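Local coordinates for putative transcription protein (PDB 4GCV) that probably binds DNA through an HxlR-type helix-turn-helix and is a putative oxidative-stress sensing transcriptional regulator, at the interface of chains A and B. Coordinates in Å, arbitrary orientation; residue numbers count along the deposited sequence, not the author numbering. Chains: chain A/B, Putative transcription protein.

Contact 1: the interface of chains A and B. Residues chain A 128-131; chain B 115, 120-124.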
loop_
_atom_site.group_PDB
_atom_site.type_symbol
_atom_site.label_atom_id
_atom_site.label_comp_id
_atom_site.label_asym_id
_atom_site.label_seq_id
_atom_site.Cartn_x
_atom_site.Cartn_y
_atom_site.Cartn_z
ATOM N N ALA A 128 6.016 7.846 -14.484
ATOM C CA ALA A 128 6.214 9.070 -15.262
ATOM C C ALA A 128 7.194 9.914 -14.479
ATOM O O ALA A 128 7.002 10.152 -13.263
ATOM C CB ALA A 128 4.906 9.823 -15.454
ATOM N N LEU A 129 8.254 10.343 -15.146
ATOM C CA LEU A 129 9.315 11.069 -14.462
ATOM C C LEU A 129 9.202 12.573 -14.702
ATOM O O LEU A 129 8.374 13.039 -15.532
ATOM C CB LEU A 129 10.710 10.541 -14.877
ATOM C CG LEU A 129 10.962 9.039 -14.664
ATOM C CD1 LEU A 129 12.314 8.624 -15.236
ATOM C CD2 LEU A 129 10.862 8.556 -13.173
ATOM N N ALA A 130 10.037 13.324 -13.976
ATOM C CA ALA A 130 10.120 14.805 -14.090
ATOM C C ALA A 130 10.552 15.285 -15.436
ATOM O O ALA A 130 10.086 16.342 -15.906
ATOM C CB ALA A 130 11.098 15.376 -13.024
ATOM N N ASP A 131 11.488 14.560 -16.053
ATOM C CA ASP A 131 11.940 14.907 -17.416
ATOM C C ASP A 131 11.034 14.435 -18.582
ATOM O O ASP A 131 11.456 14.446 -19.742
ATOM C CB ASP A 131 13.368 14.398 -17.640
ATOM C CG ASP A 131 13.504 12.887 -17.407
ATOM O OD1 ASP A 131 12.487 12.154 -17.424
ATOM O OD2 ASP A 131 14.645 12.431 -17.210
ATOM N N GLU B 115 14.001 7.590 -10.103
ATOM C CA GLU B 115 14.532 6.610 -11.043
ATOM C C GLU B 115 15.898 6.221 -10.475
ATOM O O GLU B 115 16.688 7.093 -10.169
ATOM C CB GLU B 115 14.692 7.169 -12.461
ATOM C CG GLU B 115 15.491 6.217 -13.389
ATOM C CD GLU B 115 15.694 6.733 -14.788
ATOM O OE1 GLU B 115 15.545 5.939 -15.749
ATOM O OE2 GLU B 115 16.028 7.920 -14.949
ATOM N N ARG B 120 16.282 11.065 -10.804
ATOM C CA ARG B 120 15.090 11.748 -11.367
ATOM C C ARG B 120 13.782 11.446 -10.638
ATOM O O ARG B 120 13.337 10.284 -10.605
ATOM C CB ARG B 120 14.975 11.398 -12.852
ATOM C CG ARG B 120 14.234 12.398 -13.741
ATOM C CD ARG B 120 14.878 13.774 -13.775
ATOM N NE ARG B 120 16.082 13.865 -14.603
ATOM C CZ ARG B 120 17.327 13.952 -14.128
ATOM N NH1 ARG B 120 17.552 13.951 -12.815
ATOM N NH2 ARG B 120 18.344 14.050 -14.969
ATOM N N PRO B 121 13.143 12.483 -10.046
ATOM C CA PRO B 121 11.975 12.111 -9.263
ATOM C C PRO B 121 10.795 11.634 -10.111
ATOM O O PRO B 121 10.651 11.993 -11.274
ATOM C CB PRO B 121 11.630 13.404 -8.497
ATOM C CG PRO B 121 12.779 14.297 -8.691
ATOM C CD PRO B 121 13.336 13.938 -10.026
ATOM N N VAL B 122 10.018 10.762 -9.506
ATOM C CA VAL B 122 8.812 10.232 -10.083
ATOM C C VAL B 122 7.644 11.227 -9.835
ATOM O O VAL B 122 7.257 11.451 -8.675
ATOM C CB VAL B 122 8.472 8.897 -9.404
ATOM C CG1 VAL B 122 7.056 8.413 -9.805
ATOM C CG2 VAL B 122 9.569 7.843 -9.711
ATOM N N ARG B 123 7.102 11.792 -10.914
ATOM C CA ARG B 123 5.871 12.588 -10.842
ATOM C C ARG B 123 4.627 11.794 -10.465
ATOM O O ARG B 123 3.900 12.206 -9.584
ATOM C CB ARG B 123 5.614 13.337 -12.158
ATOM C CG ARG B 123 6.773 14.213 -12.613
ATOM C CD ARG B 123 6.401 15.131 -13.810
ATOM N NE ARG B 123 5.089 15.752 -13.618
ATOM C CZ ARG B 123 4.009 15.438 -14.323
ATOM N NH1 ARG B 123 4.091 14.547 -15.313
ATOM N NH2 ARG B 123 2.853 16.036 -14.052
ATOM N N SER B 124 4.373 10.667 -11.131
ATOM C CA SER B 124 3.213 9.851 -10.806
ATOM C C SER B 124 3.316 8.433 -11.325
ATOM O O SER B 124 4.129 8.142 -12.197
ATOM C CB SER B 124 1.927 10.474 -11.364
ATOM O OG SER B 124 2.069 10.695 -12.746
#
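At the end of the antiparallel strand pairing between two HxlR-family subunits in the deposited dimer, the last residues of strand 122-129 of chain A run past the start of the same strand in chain B. A:Ala130, A:Leu129 and B:Arg120 bury the most surface here. A:Ala130 has just left the strand, yet its backbone N still donates to the carbonyl O of B:Pro121 at 3.1 Å, arriving almost in line with the C=O bond (170°), while its CB touches B:Pro121 CD. Two residues back, within the strand, A:Ala128 N gives the same kind of bond to B:Ser124 O, 3.0 Å long.

In A:Leu129, chi1 sets CG beside the backbone N, and the fork there sends CD2 to B:Val122 and CD1 to B:Glu115. CD2 crosses B:Val122 obliquely, 3.8 Å from CG2, and CD1 meets the carboxylate end of B:Glu115 with the chains at about a right angle. On its carbonyl side, the aliphatic part of B:Arg123 lies alongside the backbone, with CG 3.7 Å from A:Ala130 CA.

B:Arg120 folds back at chi2 and chi3, so that its NE rather than the guanidinium tip faces A:Asp131. NE and the carboxylate OD2 are 3.3 Å apart, a salt bridge whose hydrogen bond is weak, the two planes standing 80° to each other. A:Asp131 reaches it with CG lodged between the backbone N and C (chi1 57°).

Contact 2: the interface of chains A and B. Residues chain A 122, 124-127, 137; chain B 91, 124-128, 134.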
loop_
_atom_site.group_PDB
_atom_site.type_symbol
_atom_site.label_atom_id
_atom_site.label_comp_id
_atom_site.label_asym_id
_atom_site.label_seq_id
_atom_site.Cartn_x
_atom_site.Cartn_y
_atom_site.Cartn_z
ATOM N N VAL A 122 -4.858 -4.005 -16.431
ATOM C CA VAL A 122 -3.630 -3.284 -16.238
ATOM C C VAL A 122 -2.516 -4.323 -16.034
ATOM O O VAL A 122 -2.570 -5.149 -15.094
ATOM C CB VAL A 122 -3.760 -2.370 -14.975
ATOM C CG1 VAL A 122 -2.381 -1.828 -14.522
ATOM C CG2 VAL A 122 -4.792 -1.245 -15.222
ATOM N N SER A 124 0.896 -3.687 -15.554
ATOM C CA SER A 124 1.822 -3.230 -14.518
ATOM C C SER A 124 1.733 -1.711 -14.324
ATOM O O SER A 124 0.993 -1.024 -15.023
ATOM C CB SER A 124 3.270 -3.658 -14.831
ATOM O OG SER A 124 3.661 -3.178 -16.095
ATOM N N PHE A 125 2.465 -1.210 -13.345
ATOM C CA PHE A 125 2.590 0.213 -13.137
ATOM C C PHE A 125 3.874 0.705 -13.773
ATOM O O PHE A 125 4.848 -0.002 -13.807
ATOM C CB PHE A 125 2.597 0.538 -11.650
ATOM C CG PHE A 125 1.341 0.122 -10.941
ATOM C CD1 PHE A 125 0.100 0.506 -11.425
ATOM C CD2 PHE A 125 1.400 -0.656 -9.797
ATOM C CE1 PHE A 125 -1.046 0.115 -10.800
ATOM C CE2 PHE A 125 0.270 -1.046 -9.168
ATOM C CZ PHE A 125 -0.974 -0.646 -9.669
HETATM N N MSE A 126 3.873 1.940 -14.244
HETATM C CA MSE A 126 5.067 2.590 -14.754
HETATM C C MSE A 126 5.269 3.874 -13.943
HETATM O O MSE A 126 4.429 4.252 -13.144
HETATM C CB MSE A 126 4.886 2.930 -16.217
HETATM C CG MSE A 126 4.395 1.809 -17.077
HETATM SE SE MSE A 126 5.873 0.711 -17.713
HETATM C CE MSE A 126 6.052 -0.652 -16.345
ATOM N N ALA A 127 6.395 4.527 -14.111
ATOM C CA ALA A 127 6.631 5.745 -13.418
ATOM C C ALA A 127 6.865 6.803 -14.485
ATOM O O ALA A 127 7.776 6.638 -15.306
ATOM C CB ALA A 127 7.859 5.600 -12.527
ATOM N N LEU A 137 8.375 0.765 -12.956
ATOM C CA LEU A 137 8.460 0.993 -11.519
ATOM C C LEU A 137 9.588 0.137 -10.971
ATOM O O LEU A 137 10.371 0.565 -10.115
ATOM C CB LEU A 137 7.134 0.686 -10.830
ATOM C CG LEU A 137 6.942 1.467 -9.528
ATOM C CD1 LEU A 137 6.739 2.890 -9.849
ATOM C CD2 LEU A 137 5.734 0.924 -8.839
ATOM N N VAL B 91 6.165 -2.675 -4.896
ATOM C CA VAL B 91 5.260 -1.773 -5.570
ATOM C C VAL B 91 4.358 -1.025 -4.592
ATOM O O VAL B 91 4.027 0.131 -4.815
ATOM C CB VAL B 91 4.388 -2.496 -6.645
ATOM C CG1 VAL B 91 3.584 -1.445 -7.436
ATOM C CG2 VAL B 91 5.303 -3.326 -7.595
ATOM N N SER B 124 4.373 10.667 -11.131
ATOM C CA SER B 124 3.213 9.851 -10.806
ATOM C C SER B 124 3.316 8.433 -11.325
ATOM O O SER B 124 4.129 8.142 -12.197
ATOM C CB SER B 124 1.927 10.474 -11.364
ATOM O OG SER B 124 2.069 10.695 -12.746
ATOM N N PHE B 125 2.487 7.566 -10.738
ATOM C CA PHE B 125 2.325 6.201 -11.186
ATOM C C PHE B 125 1.535 6.259 -12.461
ATOM O O PHE B 125 0.708 7.148 -12.609
ATOM C CB PHE B 125 1.497 5.430 -10.182
ATOM C CG PHE B 125 2.298 4.706 -9.156
ATOM C CD1 PHE B 125 3.320 5.346 -8.481
ATOM C CD2 PHE B 125 2.009 3.355 -8.865
ATOM C CE1 PHE B 125 4.056 4.683 -7.516
ATOM C CE2 PHE B 125 2.729 2.663 -7.880
ATOM C CZ PHE B 125 3.773 3.331 -7.214
HETATM N N MSE B 126 1.758 5.324 -13.380
HETATM C CA MSE B 126 0.882 5.202 -14.553
HETATM C C MSE B 126 0.509 3.722 -14.742
HETATM O O MSE B 126 1.233 2.852 -14.293
HETATM C CB MSE B 126 1.587 5.740 -15.806
HETATM C CG MSE B 126 1.992 7.237 -15.769
HETATM SE SE MSE B 126 0.482 8.456 -16.162
HETATM C CE MSE B 126 -0.043 8.907 -14.376
ATOM N N ALA B 127 -0.613 3.444 -15.393
ATOM C CA ALA B 127 -0.996 2.071 -15.701
ATOM C C ALA B 127 -0.649 1.639 -17.129
ATOM O O ALA B 127 -1.049 2.293 -18.107
ATOM C CB ALA B 127 -2.481 1.868 -15.442
ATOM N N ALA B 128 0.101 0.535 -17.246
ATOM C CA ALA B 128 0.482 -0.002 -18.557
ATOM C C ALA B 128 -0.460 -1.107 -18.936
ATOM O O ALA B 128 -0.532 -2.114 -18.254
ATOM C CB ALA B 128 1.890 -0.536 -18.527
ATOM N N THR B 134 -0.166 3.622 -22.026
ATOM C CA THR B 134 -0.119 3.982 -20.636
ATOM C C THR B 134 -1.220 4.990 -20.331
ATOM O O THR B 134 -1.333 6.000 -21.020
ATOM C CB THR B 134 1.255 4.562 -20.281
ATOM O OG1 THR B 134 2.104 3.496 -19.848
ATOM C CG2 THR B 134 1.148 5.570 -19.144
#
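Here the two copies of strand 122-129 cross the molecular two-fold of the deposited dimer, joining what is likely a functional pair of HxlR-type winged-helix subunits by antiparallel main-chain pairing. At the centre A:Met126 and B:Met126, both selenomethionine, face each other: A:Met126 N donates to B:Met126 O at 2.8 Å, and B:Met126 N returns a bond to A:Met126 O at 2.9 Å. Neither donor lies in the plane of its acceptor carbonyl; they sit 28° and 42° above it. One step out, B:Ala128 N binds A:Ser124 O at 2.9 Å, nearly straight at the hydrogen (172°) and in the carbonyl plane, whereas the reverse bond from A:Ser124 N to B:Ala128 O is weak.

The side chains of A:Phe125 and B:Phe125 leave the strands on the side facing helix 84-101 of chain B, both with CG anti to the carbonyl carbon. They cross obliquely instead of stacking: CD2 of B:Phe125 comes to 3.9 Å from A:Phe125 CG. The carbonyl O of B:Met126 lies at the edge of the A:Phe125 ring, in its plane. A:Leu137, at the start of a short 3-10 helix, stands at about a right angle to B:Phe125; its CD1 rests over one face toward the rim, and CD2 touches CZ at the ring tip, 3.5 Å away. Further along the strand on this same face, A:Val122 presses CG1 against B:Ala127 CB.

Beyond the rings, B:Val91 projects from helix 84-101 with CG1 anti to the backbone N. That methyl wedges between A:Phe125, 3.3 Å from CD2, and A:Leu137, packing tightly against CD2 of the leucine, and so closes the cluster from the helix side.

On the opposite side of the strands, chi1 of A:Met126 sets CG beside the backbone N, 3.7 Å from B:Ala128 CB; the chain then bends at chi2 and chi3. B:Thr134 OG1 approaches the same CG loosely.

The C-alpha centres of contact 1 and contact 2 are about 12 Å apart, and both are built on strand 122-129 of each chain. B:Ser124 belongs to both. Contact 2 straddles the two-fold axis, while contact 1 occupies one end of the paired strands and recurs at the other with the chains exchanged. The result is one continuous intermolecular sheet, with an apolar cluster reaching helix 84-101 of chain B at the middle and a charged pair toward each end. Such a continuous sheet should hold the two subunits in a fixed relation, plausibly setting the spacing of their DNA-binding domains, if this deposited dimer is the functional one.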